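PDB 6INX: N-acetylglucosaminidase, which probably cleaves N-acetylglucosamine-containing glycans as a glycoside hydrolase of family 18, built on a TIM barrel. Local coordinates for residues A288-L291 against T296-S299; R280-E285 against I306-D311; P245-N248 against Y252-S255; M183-R188 against G320-E325. All blocks are in the same frame, centred on the assembly; numbering follows the deposited sequence.

Contact 1: residues A288-L291 against T296-S299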
loop_
_atom_site.group_PDB
_atom_site.type_symbol
_atom_site.label_atom_id
_atom_site.label_comp_id
_atom_site.label_asym_id
_atom_site.label_seq_id
_atom_site.Cartn_x
_atom_site.Cartn_y
_atom_site.Cartn_z
ATOM N N ALA A 288 3.315 -7.473 17.901
ATOM C CA ALA A 288 2.050 -8.079 17.505
ATOM C C ALA A 288 2.113 -9.599 17.534
ATOM O O ALA A 288 3.126 -10.188 17.119
ATOM C CB ALA A 288 1.644 -7.623 16.092
ATOM N N PRO A 289 1.054 -10.260 17.998
ATOM C CA PRO A 289 0.991 -11.719 17.932
ATOM C C PRO A 289 0.368 -12.198 16.633
ATOM O O PRO A 289 -0.429 -11.509 15.994
ATOM C CB PRO A 289 0.063 -12.047 19.107
ATOM C CG PRO A 289 -0.983 -10.944 19.023
ATOM C CD PRO A 289 -0.154 -9.694 18.635
ATOM N N TYR A 290 0.732 -13.416 16.248
ATOM C CA TYR A 290 0.142 -14.043 15.074
ATOM C C TYR A 290 0.140 -15.554 15.256
ATOM O O TYR A 290 0.935 -16.099 16.026
ATOM C CB TYR A 290 0.831 -13.619 13.767
ATOM C CG TYR A 290 2.313 -13.928 13.643
ATOM C CD1 TYR A 290 3.258 -13.145 14.291
ATOM C CD2 TYR A 290 2.761 -14.950 12.820
ATOM C CE1 TYR A 290 4.622 -13.401 14.155
ATOM C CE2 TYR A 290 4.122 -15.218 12.670
ATOM C CZ TYR A 290 5.042 -14.435 13.343
ATOM O OH TYR A 290 6.389 -14.708 13.189
ATOM N N LEU A 291 -0.763 -16.226 14.538
ATOM C CA LEU A 291 -0.900 -17.676 14.589
ATOM C C LEU A 291 -0.630 -18.259 13.213
ATOM O O LEU A 291 -1.007 -17.672 12.195
ATOM C CB LEU A 291 -2.315 -18.085 14.990
ATOM C CG LEU A 291 -2.889 -17.453 16.249
ATOM C CD1 LEU A 291 -4.262 -18.058 16.543
ATOM C CD2 LEU A 291 -1.954 -17.663 17.423
ATOM N N THR A 296 -2.543 -21.679 7.322
ATOM C CA THR A 296 -3.489 -20.606 7.621
ATOM C C THR A 296 -2.823 -19.617 8.569
ATOM O O THR A 296 -2.342 -20.008 9.640
ATOM C CB THR A 296 -4.760 -21.183 8.258
ATOM O OG1 THR A 296 -5.368 -22.120 7.357
ATOM C CG2 THR A 296 -5.766 -20.080 8.580
ATOM N N PHE A 297 -2.796 -18.340 8.176
ATOM C CA PHE A 297 -2.146 -17.282 8.938
ATOM C C PHE A 297 -3.209 -16.368 9.533
ATOM O O PHE A 297 -4.101 -15.907 8.811
ATOM C CB PHE A 297 -1.238 -16.468 8.005
ATOM C CG PHE A 297 -0.581 -15.296 8.667
ATOM C CD1 PHE A 297 -1.223 -14.063 8.748
ATOM C CD2 PHE A 297 0.686 -15.416 9.197
ATOM C CE1 PHE A 297 -0.608 -12.986 9.364
ATOM C CE2 PHE A 297 1.290 -14.350 9.809
ATOM C CZ PHE A 297 0.651 -13.138 9.895
ATOM N N ILE A 298 -3.076 -16.060 10.828
ATOM C CA ILE A 298 -4.064 -15.279 11.572
ATOM C C ILE A 298 -3.361 -14.151 12.314
ATOM O O ILE A 298 -2.435 -14.402 13.089
ATOM C CB ILE A 298 -4.837 -16.165 12.568
ATOM C CG1 ILE A 298 -5.659 -17.208 11.802
ATOM C CG2 ILE A 298 -5.721 -15.313 13.472
ATOM C CD1 ILE A 298 -6.323 -18.288 12.674
ATOM N N SER A 299 -3.811 -12.915 12.088
ATOM C CA SER A 299 -3.281 -11.736 12.761
ATOM C C SER A 299 -4.323 -11.221 13.749
ATOM O O SER A 299 -5.503 -11.135 13.412
ATOM C CB SER A 299 -3.032 -10.632 11.727
ATOM O OG SER A 299 -2.837 -9.395 12.367
HETATM O O HOH W 1 -0.817 -9.578 14.081
#

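Contact 2: residues R280-E285 against I306-D311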
loop_
_atom_site.group_PDB
_atom_site.type_symbol
_atom_site.label_atom_id
_atom_site.label_comp_id
_atom_site.label_asym_id
_atom_site.label_seq_id
_atom_site.Cartn_x
_atom_site.Cartn_y
_atom_site.Cartn_z
ATOM N N ARG A 280 1.266 -19.918 18.316
ATOM C CA ARG A 280 1.369 -18.478 18.506
ATOM C C ARG A 280 2.821 -18.031 18.440
ATOM O O ARG A 280 3.695 -18.586 19.123
ATOM C CB ARG A 280 0.753 -18.049 19.836
ATOM C CG ARG A 280 0.917 -16.559 20.120
ATOM C CD ARG A 280 0.547 -16.244 21.553
ATOM N NE ARG A 280 0.540 -14.813 21.872
ATOM C CZ ARG A 280 1.599 -14.114 22.282
ATOM N NH1 ARG A 280 2.799 -14.690 22.386
ATOM N NH2 ARG A 280 1.473 -12.824 22.574
ATOM N N TYR A 281 3.070 -17.024 17.616
ATOM C CA TYR A 281 4.354 -16.359 17.521
ATOM C C TYR A 281 4.191 -14.902 17.924
ATOM O O TYR A 281 3.101 -14.326 17.824
ATOM C CB TYR A 281 4.894 -16.450 16.095
ATOM C CG TYR A 281 5.092 -17.880 15.656
ATOM C CD1 TYR A 281 6.152 -18.637 16.155
ATOM C CD2 TYR A 281 4.219 -18.481 14.765
ATOM C CE1 TYR A 281 6.333 -19.940 15.766
ATOM C CE2 TYR A 281 4.394 -19.793 14.363
ATOM C CZ TYR A 281 5.460 -20.517 14.866
ATOM O OH TYR A 281 5.631 -21.825 14.479
ATOM N N TRP A 282 5.271 -14.319 18.421
ATOM C CA TRP A 282 5.308 -12.916 18.797
ATOM C C TRP A 282 6.305 -12.201 17.900
ATOM O O TRP A 282 7.464 -12.620 17.792
ATOM C CB TRP A 282 5.698 -12.754 20.271
ATOM C CG TRP A 282 5.823 -11.323 20.722
ATOM C CD1 TRP A 282 6.974 -10.639 20.983
ATOM C CD2 TRP A 282 4.749 -10.389 20.947
ATOM N NE1 TRP A 282 6.688 -9.348 21.359
ATOM C CE2 TRP A 282 5.329 -9.170 21.341
ATOM C CE3 TRP A 282 3.357 -10.471 20.852
ATOM C CZ2 TRP A 282 4.568 -8.046 21.650
ATOM C CZ3 TRP A 282 2.604 -9.346 21.158
ATOM C CH2 TRP A 282 3.210 -8.154 21.550
ATOM N N ASP A 283 5.845 -11.147 17.232
ATOM C CA ASP A 283 6.710 -10.297 16.418
ATOM C C ASP A 283 7.250 -9.197 17.325
ATOM O O ASP A 283 6.536 -8.248 17.664
ATOM C CB ASP A 283 5.911 -9.732 15.245
ATOM C CG ASP A 283 6.769 -8.987 14.253
ATOM O OD1 ASP A 283 7.744 -8.340 14.679
ATOM O OD2 ASP A 283 6.439 -9.024 13.046
ATOM N N GLU A 284 8.517 -9.334 17.731
ATOM C CA GLU A 284 9.123 -8.386 18.657
ATOM C C GLU A 284 9.338 -7.015 18.041
ATOM O O GLU A 284 9.500 -6.042 18.782
ATOM C CB GLU A 284 10.458 -8.929 19.186
ATOM C CG GLU A 284 10.329 -10.133 20.102
ATOM C CD GLU A 284 11.657 -10.549 20.711
ATOM O OE1 GLU A 284 12.276 -9.723 21.417
ATOM O OE2 GLU A 284 12.080 -11.702 20.484
ATOM N N GLU A 285 9.358 -6.904 16.714
ATOM C CA GLU A 285 9.504 -5.581 16.130
ATOM C C GLU A 285 8.161 -4.872 16.035
ATOM O O GLU A 285 8.033 -3.724 16.459
ATOM C CB GLU A 285 10.168 -5.648 14.753
ATOM C CG GLU A 285 10.491 -4.257 14.215
ATOM C CD GLU A 285 11.242 -4.292 12.897
ATOM O OE1 GLU A 285 11.261 -5.357 12.256
ATOM O OE2 GLU A 285 11.807 -3.253 12.502
ATOM N N ILE A 306 -1.966 -5.119 23.354
ATOM C CA ILE A 306 -2.724 -4.021 23.941
ATOM C C ILE A 306 -1.893 -3.278 24.991
ATOM O O ILE A 306 -1.884 -2.042 25.023
ATOM C CB ILE A 306 -4.075 -4.524 24.480
ATOM C CG1 ILE A 306 -5.026 -4.820 23.315
ATOM C CG2 ILE A 306 -4.694 -3.514 25.442
ATOM C CD1 ILE A 306 -6.314 -5.519 23.755
ATOM N N ARG A 307 -1.152 -4.005 25.850
ATOM C CA ARG A 307 -0.301 -3.293 26.813
ATOM C C ARG A 307 0.713 -2.421 26.095
ATOM O O ARG A 307 0.954 -1.280 26.497
ATOM C CB ARG A 307 0.410 -4.242 27.798
ATOM C CG ARG A 307 1.536 -3.624 28.701
ATOM C CD ARG A 307 0.867 -2.643 29.638
ATOM N NE ARG A 307 1.730 -1.982 30.594
ATOM C CZ ARG A 307 1.746 -2.229 31.908
ATOM N NH1 ARG A 307 0.934 -3.144 32.458
ATOM N NH2 ARG A 307 2.573 -1.515 32.697
ATOM N N TYR A 308 1.322 -2.940 25.025
ATOM C CA TYR A 308 2.267 -2.122 24.274
ATOM C C TYR A 308 1.586 -0.898 23.670
ATOM O O TYR A 308 2.159 0.196 23.665
ATOM C CB TYR A 308 2.955 -2.950 23.185
ATOM C CG TYR A 308 4.155 -3.740 23.670
ATOM C CD1 TYR A 308 5.359 -3.104 23.954
ATOM C CD2 TYR A 308 4.085 -5.119 23.822
ATOM C CE1 TYR A 308 6.462 -3.825 24.395
ATOM C CE2 TYR A 308 5.187 -5.852 24.262
ATOM C CZ TYR A 308 6.366 -5.194 24.548
ATOM O OH TYR A 308 7.467 -5.909 24.986
ATOM N N LYS A 309 0.358 -1.057 23.174
ATOM C CA LYS A 309 -0.369 0.084 22.624
ATOM C C LYS A 309 -0.655 1.129 23.696
ATOM O O LYS A 309 -0.541 2.334 23.443
ATOM C CB LYS A 309 -1.666 -0.388 21.966
ATOM C CG LYS A 309 -1.457 -1.181 20.668
ATOM C CD LYS A 309 -2.782 -1.507 19.985
ATOM C CE LYS A 309 -2.541 -2.271 18.681
ATOM N NZ LYS A 309 -3.799 -2.560 17.915
ATOM N N CYS A 310 -1.003 0.684 24.908
ATOM C CA CYS A 310 -1.269 1.618 26.001
ATOM C C CYS A 310 -0.007 2.360 26.423
ATOM O O CYS A 310 -0.043 3.578 26.647
ATOM C CB CYS A 310 -1.865 0.872 27.193
ATOM S SG CYS A 310 -3.521 0.239 26.919
ATOM N N ASP A 311 1.121 1.646 26.538
ATOM C CA ASP A 311 2.382 2.303 26.869
ATOM C C ASP A 311 2.747 3.344 25.822
ATOM O O ASP A 311 3.291 4.405 26.152
ATOM C CB ASP A 311 3.516 1.277 26.970
ATOM C CG ASP A 311 3.311 0.266 28.088
ATOM O OD1 ASP A 311 2.547 0.549 29.032
ATOM O OD2 ASP A 311 3.931 -0.816 28.024
HETATM O O HOH W 2 8.491 -7.391 22.653
#

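Contact 3: residues P245-N248 against Y252-S255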
loop_
_atom_site.group_PDB
_atom_site.type_symbol
_atom_site.label_atom_id
_atom_site.label_comp_id
_atom_site.label_asym_id
_atom_site.label_seq_id
_atom_site.Cartn_x
_atom_site.Cartn_y
_atom_site.Cartn_z
ATOM N N PRO A 245 2.119 -20.344 1.796
ATOM C CA PRO A 245 3.292 -21.218 1.890
ATOM C C PRO A 245 3.851 -21.273 3.304
ATOM O O PRO A 245 3.862 -20.280 4.038
ATOM C CB PRO A 245 4.292 -20.557 0.932
ATOM C CG PRO A 245 3.439 -19.818 -0.038
ATOM C CD PRO A 245 2.243 -19.344 0.725
ATOM N N ASN A 246 4.368 -22.448 3.669
ATOM C CA ASN A 246 4.951 -22.666 4.990
ATOM C C ASN A 246 6.394 -22.155 5.002
ATOM O O ASN A 246 7.369 -22.907 5.046
ATOM C CB ASN A 246 4.859 -24.141 5.361
ATOM C CG ASN A 246 5.220 -24.408 6.808
ATOM O OD1 ASN A 246 5.437 -23.494 7.600
ATOM N ND2 ASN A 246 5.299 -25.688 7.158
ATOM N N VAL A 247 6.513 -20.832 4.949
ATOM C CA VAL A 247 7.792 -20.133 4.914
ATOM C C VAL A 247 7.686 -18.947 5.862
ATOM O O VAL A 247 6.658 -18.263 5.894
ATOM C CB VAL A 247 8.096 -19.642 3.482
ATOM C CG1 VAL A 247 9.390 -18.832 3.458
ATOM C CG2 VAL A 247 8.155 -20.810 2.502
ATOM N N ASN A 248 8.731 -18.702 6.654
ATOM C CA ASN A 248 8.770 -17.535 7.541
ATOM C C ASN A 248 7.587 -17.504 8.508
ATOM O O ASN A 248 7.095 -16.430 8.866
ATOM C CB ASN A 248 8.849 -16.219 6.748
ATOM C CG ASN A 248 9.302 -15.039 7.593
ATOM O OD1 ASN A 248 10.193 -15.162 8.435
ATOM N ND2 ASN A 248 8.680 -13.881 7.369
ATOM N N TYR A 252 4.331 -12.479 5.720
ATOM C CA TYR A 252 4.778 -11.852 4.468
ATOM C C TYR A 252 4.848 -12.867 3.330
ATOM O O TYR A 252 5.772 -12.861 2.514
ATOM C CB TYR A 252 6.067 -11.025 4.623
ATOM C CG TYR A 252 6.002 -10.105 5.814
ATOM C CD1 TYR A 252 4.822 -9.444 6.130
ATOM C CD2 TYR A 252 7.089 -9.933 6.650
ATOM C CE1 TYR A 252 4.736 -8.620 7.223
ATOM C CE2 TYR A 252 7.007 -9.105 7.756
ATOM C CZ TYR A 252 5.819 -8.461 8.035
ATOM O OH TYR A 252 5.702 -7.642 9.139
ATOM N N GLN A 253 3.853 -13.751 3.286
ATOM C CA GLN A 253 3.692 -14.765 2.260
ATOM C C GLN A 253 2.456 -14.456 1.428
ATOM O O GLN A 253 1.522 -13.786 1.880
ATOM C CB GLN A 253 3.519 -16.148 2.893
ATOM C CG GLN A 253 4.668 -16.568 3.792
ATOM C CD GLN A 253 5.994 -16.546 3.075
ATOM O OE1 GLN A 253 6.153 -17.163 2.020
ATOM N NE2 GLN A 253 6.952 -15.809 3.628
ATOM N N MET A 254 2.437 -14.991 0.212
ATOM C CA MET A 254 1.349 -14.711 -0.712
ATOM C C MET A 254 0.289 -15.802 -0.613
ATOM O O MET A 254 0.593 -16.994 -0.720
ATOM C CB MET A 254 1.857 -14.615 -2.152
ATOM C CG MET A 254 0.807 -14.042 -3.117
ATOM S SD MET A 254 1.241 -14.246 -4.851
ATOM C CE MET A 254 2.212 -12.774 -5.114
ATOM N N SER A 255 -0.961 -15.382 -0.406
ATOM C CA SER A 255 -2.149 -16.211 -0.444
ATOM C C SER A 255 -2.824 -16.076 -1.804
ATOM O O SER A 255 -2.676 -15.051 -2.477
ATOM C CB SER A 255 -3.132 -15.719 0.624
ATOM O OG SER A 255 -4.352 -16.440 0.569
#

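Contact 4: residues M183-R188 against G320-E325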
loop_
_atom_site.group_PDB
_atom_site.type_symbol
_atom_site.label_atom_id
_atom_site.label_comp_id
_atom_site.label_asym_id
_atom_site.label_seq_id
_atom_site.Cartn_x
_atom_site.Cartn_y
_atom_site.Cartn_z
ATOM N N MET A 183 -8.615 4.295 12.912
ATOM C CA MET A 183 -8.969 2.883 12.809
ATOM C C MET A 183 -7.708 2.102 12.438
ATOM O O MET A 183 -7.514 1.665 11.300
ATOM C CB MET A 183 -10.086 2.690 11.793
ATOM C CG MET A 183 -11.450 3.144 12.329
ATOM S SD MET A 183 -12.802 2.835 11.181
ATOM C CE MET A 183 -12.345 4.008 9.918
ATOM N N THR A 184 -6.832 1.947 13.438
ATOM C CA THR A 184 -5.574 1.209 13.263
ATOM C C THR A 184 -5.814 -0.300 13.403
ATOM O O THR A 184 -5.214 -1.006 14.219
ATOM C CB THR A 184 -4.475 1.738 14.183
ATOM O OG1 THR A 184 -4.905 1.688 15.551
ATOM C CG2 THR A 184 -4.105 3.170 13.820
ATOM N N TYR A 185 -6.728 -0.779 12.564
ATOM C CA TYR A 185 -7.062 -2.185 12.413
ATOM C C TYR A 185 -7.578 -2.355 10.992
ATOM O O TYR A 185 -7.869 -1.373 10.300
ATOM C CB TYR A 185 -8.049 -2.692 13.485
ATOM C CG TYR A 185 -9.239 -1.816 13.805
ATOM C CD1 TYR A 185 -10.283 -1.667 12.910
ATOM C CD2 TYR A 185 -9.326 -1.151 15.026
ATOM C CE1 TYR A 185 -11.385 -0.879 13.216
ATOM C CE2 TYR A 185 -10.436 -0.368 15.345
ATOM C CZ TYR A 185 -11.448 -0.231 14.429
ATOM O OH TYR A 185 -12.554 0.542 14.716
ATOM N N ASP A 186 -7.684 -3.610 10.550
ATOM C CA ASP A 186 -7.905 -3.911 9.123
ATOM C C ASP A 186 -6.877 -3.202 8.243
ATOM O O ASP A 186 -7.151 -2.897 7.079
ATOM C CB ASP A 186 -9.317 -3.552 8.631
ATOM C CG ASP A 186 -10.410 -4.208 9.425
ATOM O OD1 ASP A 186 -10.202 -5.320 9.942
ATOM O OD2 ASP A 186 -11.500 -3.592 9.517
ATOM N N MET A 187 -5.691 -2.912 8.793
ATOM C CA MET A 187 -4.702 -2.157 8.023
ATOM C C MET A 187 -4.122 -2.990 6.897
ATOM O O MET A 187 -3.629 -2.429 5.906
ATOM C CB MET A 187 -3.586 -1.630 8.926
ATOM C CG MET A 187 -4.062 -0.487 9.837
ATOM S SD MET A 187 -2.775 0.312 10.810
ATOM C CE MET A 187 -2.411 -0.995 11.992
ATOM N N ARG A 188 -4.163 -4.306 7.060
ATOM C CA ARG A 188 -3.947 -5.297 6.021
ATOM C C ARG A 188 -5.129 -6.242 6.120
ATOM O O ARG A 188 -5.436 -6.735 7.208
ATOM C CB ARG A 188 -2.655 -6.066 6.284
ATOM C CG ARG A 188 -1.439 -5.154 6.256
ATOM C CD ARG A 188 -0.196 -5.821 6.852
ATOM N NE ARG A 188 0.918 -4.882 6.793
ATOM C CZ ARG A 188 1.078 -3.826 7.590
ATOM N NH1 ARG A 188 0.190 -3.553 8.542
ATOM N NH2 ARG A 188 2.112 -3.010 7.415
ATOM N N GLY A 320 -5.902 8.373 23.867
ATOM C CA GLY A 320 -6.382 7.114 24.409
ATOM C C GLY A 320 -6.546 6.077 23.308
ATOM O O GLY A 320 -5.896 6.153 22.269
ATOM N N VAL A 321 -7.411 5.101 23.583
ATOM C CA VAL A 321 -7.583 3.920 22.739
ATOM C C VAL A 321 -9.070 3.646 22.572
ATOM O O VAL A 321 -9.852 3.808 23.516
ATOM C CB VAL A 321 -6.889 2.682 23.347
ATOM C CG1 VAL A 321 -7.072 1.452 22.435
ATOM C CG2 VAL A 321 -5.415 2.960 23.613
ATOM N N MET A 322 -9.457 3.222 21.369
ATOM C CA MET A 322 -10.787 2.690 21.118
ATOM C C MET A 322 -10.675 1.265 20.593
ATOM O O MET A 322 -9.618 0.841 20.109
ATOM C CB MET A 322 -11.586 3.577 20.150
ATOM C CG MET A 322 -10.979 3.689 18.772
ATOM S SD MET A 322 -11.477 2.313 17.724
ATOM C CE MET A 322 -11.016 2.991 16.124
ATOM N N PHE A 323 -11.773 0.518 20.679
ATOM C CA PHE A 323 -11.762 -0.856 20.198
ATOM C C PHE A 323 -13.026 -1.214 19.429
ATOM O O PHE A 323 -14.118 -0.702 19.698
ATOM C CB PHE A 323 -11.509 -1.868 21.327
ATOM C CG PHE A 323 -12.582 -1.910 22.382
ATOM C CD1 PHE A 323 -13.717 -2.695 22.214
ATOM C CD2 PHE A 323 -12.432 -1.204 23.567
ATOM C CE1 PHE A 323 -14.700 -2.748 23.204
ATOM C CE2 PHE A 323 -13.400 -1.262 24.558
ATOM C CZ PHE A 323 -14.530 -2.038 24.376
ATOM N N TRP A 324 -12.852 -2.104 18.458
ATOM C CA TRP A 324 -13.941 -2.766 17.749
ATOM C C TRP A 324 -13.787 -4.254 18.019
ATOM O O TRP A 324 -12.731 -4.818 17.710
ATOM C CB TRP A 324 -13.834 -2.535 16.234
ATOM C CG TRP A 324 -14.942 -3.250 15.510
ATOM C CD1 TRP A 324 -14.969 -4.561 15.118
ATOM C CD2 TRP A 324 -16.222 -2.708 15.180
ATOM N NE1 TRP A 324 -16.175 -4.852 14.536
ATOM C CE2 TRP A 324 -16.966 -3.733 14.566
ATOM C CE3 TRP A 324 -16.805 -1.452 15.335
ATOM C CZ2 TRP A 324 -18.265 -3.539 14.107
ATOM C CZ3 TRP A 324 -18.087 -1.258 14.878
ATOM C CH2 TRP A 324 -18.808 -2.300 14.276
ATOM N N GLU A 325 -14.807 -4.907 18.591
ATOM C CA GLU A 325 -16.073 -4.365 19.091
ATOM C C GLU A 325 -16.402 -5.176 20.361
ATOM O O GLU A 325 -15.914 -6.297 20.523
ATOM C CB GLU A 325 -17.165 -4.553 18.030
ATOM C CG GLU A 325 -18.565 -4.044 18.414
ATOM C CD GLU A 325 -19.410 -5.119 19.082
ATOM O OE1 GLU A 325 -19.070 -6.311 18.945
ATOM O OE2 GLU A 325 -20.414 -4.786 19.755
#

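Contact 1: residues A288-L291 against T296-S299
Ile298 O is gripped twice by the neighbouring strand. Leu291 N donates to it over 2.9 Å in the carbonyl plane, nearly straight at 166°. Tyr290 CA lies 3.3 Å from the same Ile298 O in a CA-H...O contact. The return bond, Ile298 N to Leu291 O at 3.0 Å, completes a hydrogen-bonded antiparallel pair, the core of this beta hairpin. Next to it, Tyr290 and Ser299 form a non-hydrogen-bonded pair, and here a water fills in, donating to Pro289 O and also bonded to Ser299 OG. Serine suits this place because its hydroxyl can both bond to the water and take part in a hydrogen bond with His198 N. With CG placed between its backbone N and carbonyl carbon (chi1 60°), the Tyr290 ring swings to Phe297, and Tyr290 CD2 lies 3.4 Å from Phe297 CE2. The two planes, 30° apart, are slid so far that they hardly overlap. On the other face, the beta-branched Ile298 sets CB 4.0 Å from Leu291 CB. Those two aliphatic side chains rest on Leu268 and Tyr272 of helix 265-272, while the hairpin itself lies between strand 279-283, beside 288-292, and strand 237-241, beside 297-299.

Contact 2: residues R280-E285 against I306-D311
Trp282, near the end of strand 279-283, reaches across to Tyr308 on the 306-311 part of helix 303-316 from a backbone that stays well apart: Trp282 CA and Tyr308 CA are 12.5 Å from each other, and no backbone group takes part. Two large aromatic side chains span the gap. With CG anti to its backbone N (chi1 177°), the indole extends toward the helix, and Trp282 CZ2 comes within 3.5 Å of Tyr308 CE2. The Trp282 six-membered ring and the Tyr308 ring are tilted by 28°, but their centroids are 5.7 Å apart, an offset pair with little overlap. The indole also packs on Pro289 and Met304. Beyond the apolar touch, a water lies in the indole plane at its edge, accepting from Trp282 NE1 at 3.0 Å and hydrogen-bonded to Tyr308 OH at 2.9 Å. Each segment also has a side-chain bond of its own. Asp283 OD1 accepts from Glu285 N in an Asx turn that ends the strand, its short carboxylate suiting that role, and Arg307 NE meets Asp311 OD1 one helical turn on, a salt bridge of 3.1 Å. Chemically, then, the link between the two segments is carbon-carbon packing and one bridging water. Aromatic residues with a polar edge fit such a partly exposed seam, since they give up apolar surface while the indole N-H and phenol oxygen remain hydrated.

Contact 3: residues P245-N248 against Y252-S255
Gln253 folds in beneath Val247 within the long loop that links strands 237-241 and 260-264, antiparallel neighbours in the sheet inserted into this TIM-barrel enzyme. The glutamine side chain crosses that of Val247 at about a right angle: Gln253 OE1 is 3.5 Å from Val247 CB, and Gln253 CD is 3.4 Å from Val247 O. At the amide's other end, Gln253 NE2 lies 3.7 Å from Asn248 CB. CG stands anti to the carbonyl carbon (chi1 -58°), and a bend at chi2 (-57°) curls the chain back so that its flat end lies against the opposing backbone. Although NE2 approaches Val247 O, the angle is poor, and its hydrogen-bond partner is Leu251 O. Asn248 ND2 bonds to that same carbonyl, so two side-chain amides, one from each arm, converge on the turn between them. Were Gln253 cut back to alanine, Val247 would be likely to lose the group beneath it and Leu251 O one amide. Further out, an inverse gamma turn centred on Asn246, closed by a weak bond from Val247 N to Pro245 O, shapes the first arm, and Thr195 holds the backbone N of Gln253. The second arm also faces the second subunit, with Tyr252 packing on Glu117 and Met254 on Phe191 of that chain. Proline suits the first arm's start, its rigid ring presenting Pro245 CD to the opposite backbone, 3.2 Å from Met254 O.

Contact 4: residues M183-R188 against G320-E325
Tyr185 and Met322 make the close part of this contact. The methionine methyl CE sits 3.2 Å from Tyr185 OH and 3.5 Å from Tyr185 CE2, while its sulfur lies at the ring edge, SD 5.0 Å from the centroid and 82° off the normal, a Met-aromatic contact. An unbranched, bendable methionine can fill this space, and its CE also touches Met183 CG at 3.8 Å. Trp324 adds its CB, 3.8 Å from Tyr185 CZ. An inverse gamma turn at Thr184, with Tyr185 N bonded to Met183 O, brings the chain round; with CG between the backbone N and carbonyl carbon (chi1 45°), the tyrosine ring then folds back over Met183 CA, 4.3 Å from the ring plane. Putting a leucine in place of Tyr185 would probably take the ring edge away from the Met322 methyl and sulfur and open a gap beside Trp324 CB. The rest is looser. Asp186, Met187 and Arg188 make no contact with strand 320-324; Asp186 instead bonds to Arg239 and Tyr237, and Arg188 to Asp207. The Trp324 indole also leads away, partly exposed, with Glu325 CB over one face beyond a cis peptide. Met183, also partly exposed, packs its side chain on Glu111, the last residue of the DxxDxDxE signature of family 18. Gathered at the C-terminal ends of barrel strands, with strand 230-235 between the two, the Tyr-Asp pair and the tryptophan before a cis peptide are consistent with the substrate-binding cleft of a family 18 TIM barrel.

From the N terminus, contact 4 opens first at 183-188, just as strand 179-183 ends, and closes last at 320-325, so that its long loop encloses the other three. Within it, contact 3 closes a short turn at 245-255, between two strands of the inserted antiparallel sheet. Contact 2 opens next at 280-285 and closes at 306-311, with the hairpin of contact 1 nested inside it; contact 3 stands in series with both. Contacts 1 and 2 touch, since their strands 288-292 and 279-283 are sheet neighbours. Together, contact 1 joins strands of the inserted sheet, contact 2 ties that sheet to helix 303-316, and contact 4 links two barrel strand ends.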